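Local coordinates for CBS domain protein (Porphyromonas gingivalis, PDB 2NQW) that is of unknown function, its transporter-associated (CorC_HlyC) domain coming from a CBS-domain membrane protein of a family that may bind flavin adenine dinucleotide, at residues Asp14-Phe19 with Glu86-Phe92. Sequence-based numbering, arbitrary orientation.
Sequences DGSYLF and EIKIFPF
Tyr17 and Phe19 pair with Ile89 and Ile87 as the hydrogen-bonded pairs of an antiparallel sheet, joining strand 17-20 to the last strand, 84-89, the central one of five in the antiparallel sheet of the transporter-associated domain. The pairing illustrates how such a sheet sorts side chains between a buried apolar face and a more exposed, mixed one. Four backbone bonds hold the register; the straightest runs from Phe19 N to Ile87 O (2.8 Å, 176° at the hydrogen). On the face turned to helix 25-32, Ile89 has CG1 beside its own backbone N (chi1 -60°) and an extended chain, which brings CD1 obliquely against Phe19 CD2 at 3.8 Å. Leu32 and Val28 of that helix cover this cluster, and Phe9 stacks on the Phe19 ring. Beyond the end of strand 84-89, Phe92 returns to this face, where its side chain crosses that of Tyr17 at about a right angle and the two meet through their CE2 atoms.

The other face carries Leu18, Glu86 and Lys88. Leu18 lies against the Glu86 carboxylate, with CD1 3.7 Å from OE2, while CD2 rests on Lys88 CB; Glu86 OE1 is held by Thr77 and Gln78 of the adjoining strand. With CG anti to the backbone N (chi1 172°) and the rest extended, the Lys88 chain runs past Ser16 and sets CE 3.5 Å above the plane of the Phe90 ring, over its centre. Its ammonium stops short of a salt bridge with Asp14, and two waters link NZ to OD2 instead. The other carboxylate oxygen closes an Asx turn: OD1 receives Ser16 N from above the carboxylate plane, and takes Ser16 OG on its syn lone pair at 2.6 Å.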
ATOM      1  N   ASP A  14      -2.081  -3.084  16.632  1.00 16.85           N
ATOM      2  CA  ASP A  14      -1.244  -1.923  16.800  1.00 17.26           C
ATOM      3  C   ASP A  14      -1.681  -0.698  15.968  1.00 17.25           C
ATOM      4  O   ASP A  14      -0.943   0.303  15.906  1.00 18.36           O
ATOM      5  CB  ASP A  14       0.219  -2.291  16.520  1.00 18.05           C
ATOM      6  CG  ASP A  14       0.488  -2.604  15.044  1.00 19.13           C
ATOM      7  OD1 ASP A  14      -0.469  -2.720  14.238  1.00 16.44           O
ATOM      8  OD2 ASP A  14       1.697  -2.763  14.695  1.00 21.45           O
ATOM      9  N   GLY A  15      -2.858  -0.772  15.316  1.00 14.38           N
ATOM     10  CA  GLY A  15      -3.323   0.339  14.513  1.00 13.88           C
ATOM     11  C   GLY A  15      -2.878   0.303  13.047  1.00 12.69           C
ATOM     12  O   GLY A  15      -3.246   1.175  12.268  1.00 12.71           O
ATOM     13  N   SER A  16      -2.103  -0.715  12.673  1.00 11.13           N
ATOM     14  CA  SER A  16      -1.666  -0.873  11.278  1.00  9.82           C
ATOM     15  C   SER A  16      -2.607  -1.810  10.529  1.00  9.49           C
ATOM     16  O   SER A  16      -3.573  -2.368  11.103  1.00  9.68           O
ATOM     17  CB  SER A  16      -0.228  -1.414  11.243  1.00 11.10           C
ATOM     18  OG  SER A  16      -0.170  -2.760  11.661  1.00 13.16           O
ATOM     19  N   TYR A  17      -2.330  -1.970   9.232  1.00  8.94           N
ATOM     20  CA  TYR A  17      -3.157  -2.793   8.366  1.00  9.42           C
ATOM     21  C   TYR A  17      -2.269  -3.657   7.504  1.00  9.19           C
ATOM     22  O   TYR A  17      -1.178  -3.255   7.135  1.00 11.21           O
ATOM     23  CB  TYR A  17      -4.033  -1.900   7.442  1.00  9.35           C
ATOM     24  CG  TYR A  17      -4.846  -0.918   8.236  1.00  9.24           C
ATOM     25  CD1 TYR A  17      -6.001  -1.331   8.906  1.00  8.76           C
ATOM     26  CD2 TYR A  17      -4.410   0.386   8.392  1.00  9.12           C
ATOM     27  CE1 TYR A  17      -6.735  -0.447   9.686  1.00  9.78           C
ATOM     28  CE2 TYR A  17      -5.108   1.283   9.192  1.00 10.35           C
ATOM     29  CZ  TYR A  17      -6.267   0.852   9.835  1.00 10.05           C
ATOM     30  OH  TYR A  17      -7.007   1.727  10.619  1.00 12.29           O
ATOM     31  N   LEU A  18      -2.776  -4.813   7.125  1.00  9.90           N
ATOM     32  CA  LEU A  18      -2.128  -5.626   6.071  1.00 10.20           C
ATOM     33  C   LEU A  18      -3.100  -5.718   4.906  1.00  9.96           C
ATOM     34  O   LEU A  18      -4.267  -6.112   5.108  1.00 12.00           O
ATOM     35  CB  LEU A  18      -1.800  -7.025   6.567  1.00 10.53           C
ATOM     36  CG  LEU A  18      -0.798  -7.091   7.689  1.00 11.65           C
ATOM     37  CD1 LEU A  18      -0.682  -8.532   8.219  1.00 13.46           C
ATOM     38  CD2 LEU A  18       0.579  -6.643   7.156  1.00 13.93           C
ATOM     39  N   PHE A  19      -2.639  -5.337   3.705  1.00  9.77           N
ATOM     40  CA  PHE A  19      -3.476  -5.403   2.495  1.00  9.66           C
ATOM     41  C   PHE A  19      -2.858  -6.334   1.479  1.00  9.52           C
ATOM     42  O   PHE A  19      -1.621  -6.351   1.307  1.00 10.19           O
ATOM     43  CB  PHE A  19      -3.572  -4.012   1.842  1.00 10.28           C
ATOM     44  CG  PHE A  19      -4.701  -3.171   2.368  1.00  9.70           C
ATOM     45  CD1 PHE A  19      -5.920  -3.133   1.690  1.00 10.68           C
ATOM     46  CD2 PHE A  19      -4.571  -2.459   3.552  1.00 10.63           C
ATOM     47  CE1 PHE A  19      -7.006  -2.366   2.193  1.00 11.68           C
ATOM     48  CE2 PHE A  19      -5.636  -1.706   4.060  1.00 10.55           C
ATOM     49  CZ  PHE A  19      -6.853  -1.658   3.362  1.00 10.65           C
ATOM     50  N   GLU A  86       1.655  -8.840  -0.236  1.00 10.49           N
ATOM     51  CA  GLU A  86       1.092  -8.182   0.946  1.00  9.83           C
ATOM     52  C   GLU A  86       1.922  -6.951   1.249  1.00  8.95           C
ATOM     53  O   GLU A  86       3.158  -6.995   1.202  1.00  9.58           O
ATOM     54  CB  GLU A  86       1.115  -9.109   2.147  1.00 10.71           C
ATOM     55  CG  GLU A  86       0.356  -8.544   3.376  1.00 11.79           C
ATOM     56  CD  GLU A  86       0.433  -9.533   4.520  1.00 13.79           C
ATOM     57  OE1 GLU A  86       1.537  -9.710   5.072  1.00 14.75           O
ATOM     58  OE2 GLU A  86      -0.611 -10.131   4.880  1.00 15.42           O
ATOM     59  N   ILE A  87       1.197  -5.872   1.553  1.00  9.31           N
ATOM     60  CA  ILE A  87       1.790  -4.628   1.994  1.00  9.58           C
ATOM     61  C   ILE A  87       1.184  -4.237   3.339  1.00  8.58           C
ATOM     62  O   ILE A  87      -0.052  -4.260   3.513  1.00  9.61           O
ATOM     63  CB  ILE A  87       1.561  -3.506   0.949  1.00  9.86           C
ATOM     64  CG1 ILE A  87       2.492  -3.752  -0.254  1.00 12.53           C
ATOM     65  CG2 ILE A  87       1.817  -2.099   1.521  1.00 10.81           C
ATOM     66  CD1 ILE A  87       2.173  -2.896  -1.489  1.00 13.28           C
ATOM     67  N   LYS A  88       2.066  -3.868   4.269  1.00  8.51           N
ATOM     68  CA  LYS A  88       1.663  -3.241   5.524  1.00  8.66           C
ATOM     69  C   LYS A  88       1.509  -1.745   5.324  1.00  9.13           C
ATOM     70  O   LYS A  88       2.401  -1.099   4.750  1.00  9.02           O
ATOM     71  CB  LYS A  88       2.737  -3.490   6.578  1.00  9.37           C
ATOM     72  CG  LYS A  88       2.500  -2.717   7.854  1.00  9.96           C
ATOM     73  CD  LYS A  88       3.511  -3.157   8.941  1.00 13.34           C
ATOM     74  CE  LYS A  88       3.383  -2.217  10.143  1.00 13.94           C
ATOM     75  NZ  LYS A  88       4.323  -2.647  11.242  1.00 15.07           N
ATOM     76  N   ILE A  89       0.385  -1.200   5.827  1.00  8.81           N
ATOM     77  CA  ILE A  89       0.214   0.261   5.941  1.00  8.79           C
ATOM     78  C   ILE A  89       0.339   0.557   7.440  1.00  9.26           C
ATOM     79  O   ILE A  89      -0.404  -0.014   8.259  1.00  9.99           O
ATOM     80  CB  ILE A  89      -1.149   0.716   5.363  1.00  9.47           C
ATOM     81  CG1 ILE A  89      -1.249   0.337   3.887  1.00 10.16           C
ATOM     82  CG2 ILE A  89      -1.326   2.219   5.616  1.00 10.53           C
ATOM     83  CD1 ILE A  89      -2.581   0.709   3.223  1.00 11.00           C
ATOM     84  N   PHE A  90       1.312   1.395   7.794  1.00  9.74           N
ATOM     85  CA  PHE A  90       1.532   1.721   9.199  1.00  9.94           C
ATOM     86  C   PHE A  90       0.379   2.566   9.738  1.00 10.21           C
ATOM     87  O   PHE A  90      -0.404   3.143   8.970  1.00 10.07           O
ATOM     88  CB  PHE A  90       2.867   2.468   9.333  1.00 10.75           C
ATOM     89  CG  PHE A  90       4.077   1.571   9.363  1.00 11.71           C
ATOM     90  CD1 PHE A  90       4.754   1.340  10.551  1.00 15.44           C
ATOM     91  CD2 PHE A  90       4.509   0.948   8.197  1.00 12.71           C
ATOM     92  CE1 PHE A  90       5.877   0.495  10.585  1.00 17.84           C
ATOM     93  CE2 PHE A  90       5.626   0.116   8.197  1.00 14.20           C
ATOM     94  CZ  PHE A  90       6.308  -0.114   9.404  1.00 17.15           C
ATOM     95  N   PRO A  91       0.275   2.662  11.074  1.00 11.05           N
ATOM     96  CA  PRO A  91      -0.774   3.550  11.599  1.00 11.46           C
ATOM     97  C   PRO A  91      -0.531   4.970  11.096  1.00 12.01           C
ATOM     98  O   PRO A  91       0.640   5.392  11.004  1.00 13.66           O
ATOM     99  CB  PRO A  91      -0.566   3.489  13.120  1.00 13.02           C
ATOM    100  CG  PRO A  91       0.296   2.227  13.356  1.00 12.35           C
ATOM    101  CD  PRO A  91       1.126   2.079  12.125  1.00 12.32           C
ATOM    102  N   PHE A  92      -1.594   5.726  10.825  1.00 11.61           N
ATOM    103  CA  PHE A  92      -1.422   7.093  10.315  1.00 11.73           C
ATOM    104  C   PHE A  92      -2.370   8.039  11.038  1.00 12.56           C
ATOM    105  O   PHE A  92      -3.460   7.647  11.510  1.00 13.19           O
ATOM    106  CB  PHE A  92      -1.621   7.152   8.782  1.00 11.47           C
ATOM    107  CG  PHE A  92      -2.906   6.571   8.324  1.00 10.77           C
ATOM    108  CD1 PHE A  92      -4.037   7.395   8.186  1.00 11.24           C
ATOM    109  CD2 PHE A  92      -3.016   5.210   8.022  1.00 10.97           C
ATOM    110  CE1 PHE A  92      -5.250   6.858   7.794  1.00 11.41           C
ATOM    111  CE2 PHE A  92      -4.240   4.679   7.633  1.00 12.01           C
ATOM    112  CZ  PHE A  92      -5.341   5.501   7.509  1.00 10.74           C
TER
HETATM  113  O   HOH W   1       2.928  -0.874  12.979  1.00 19.34           O
HETATM  114  O   HOH W   2       2.747  -4.693  12.475  1.00 34.24           O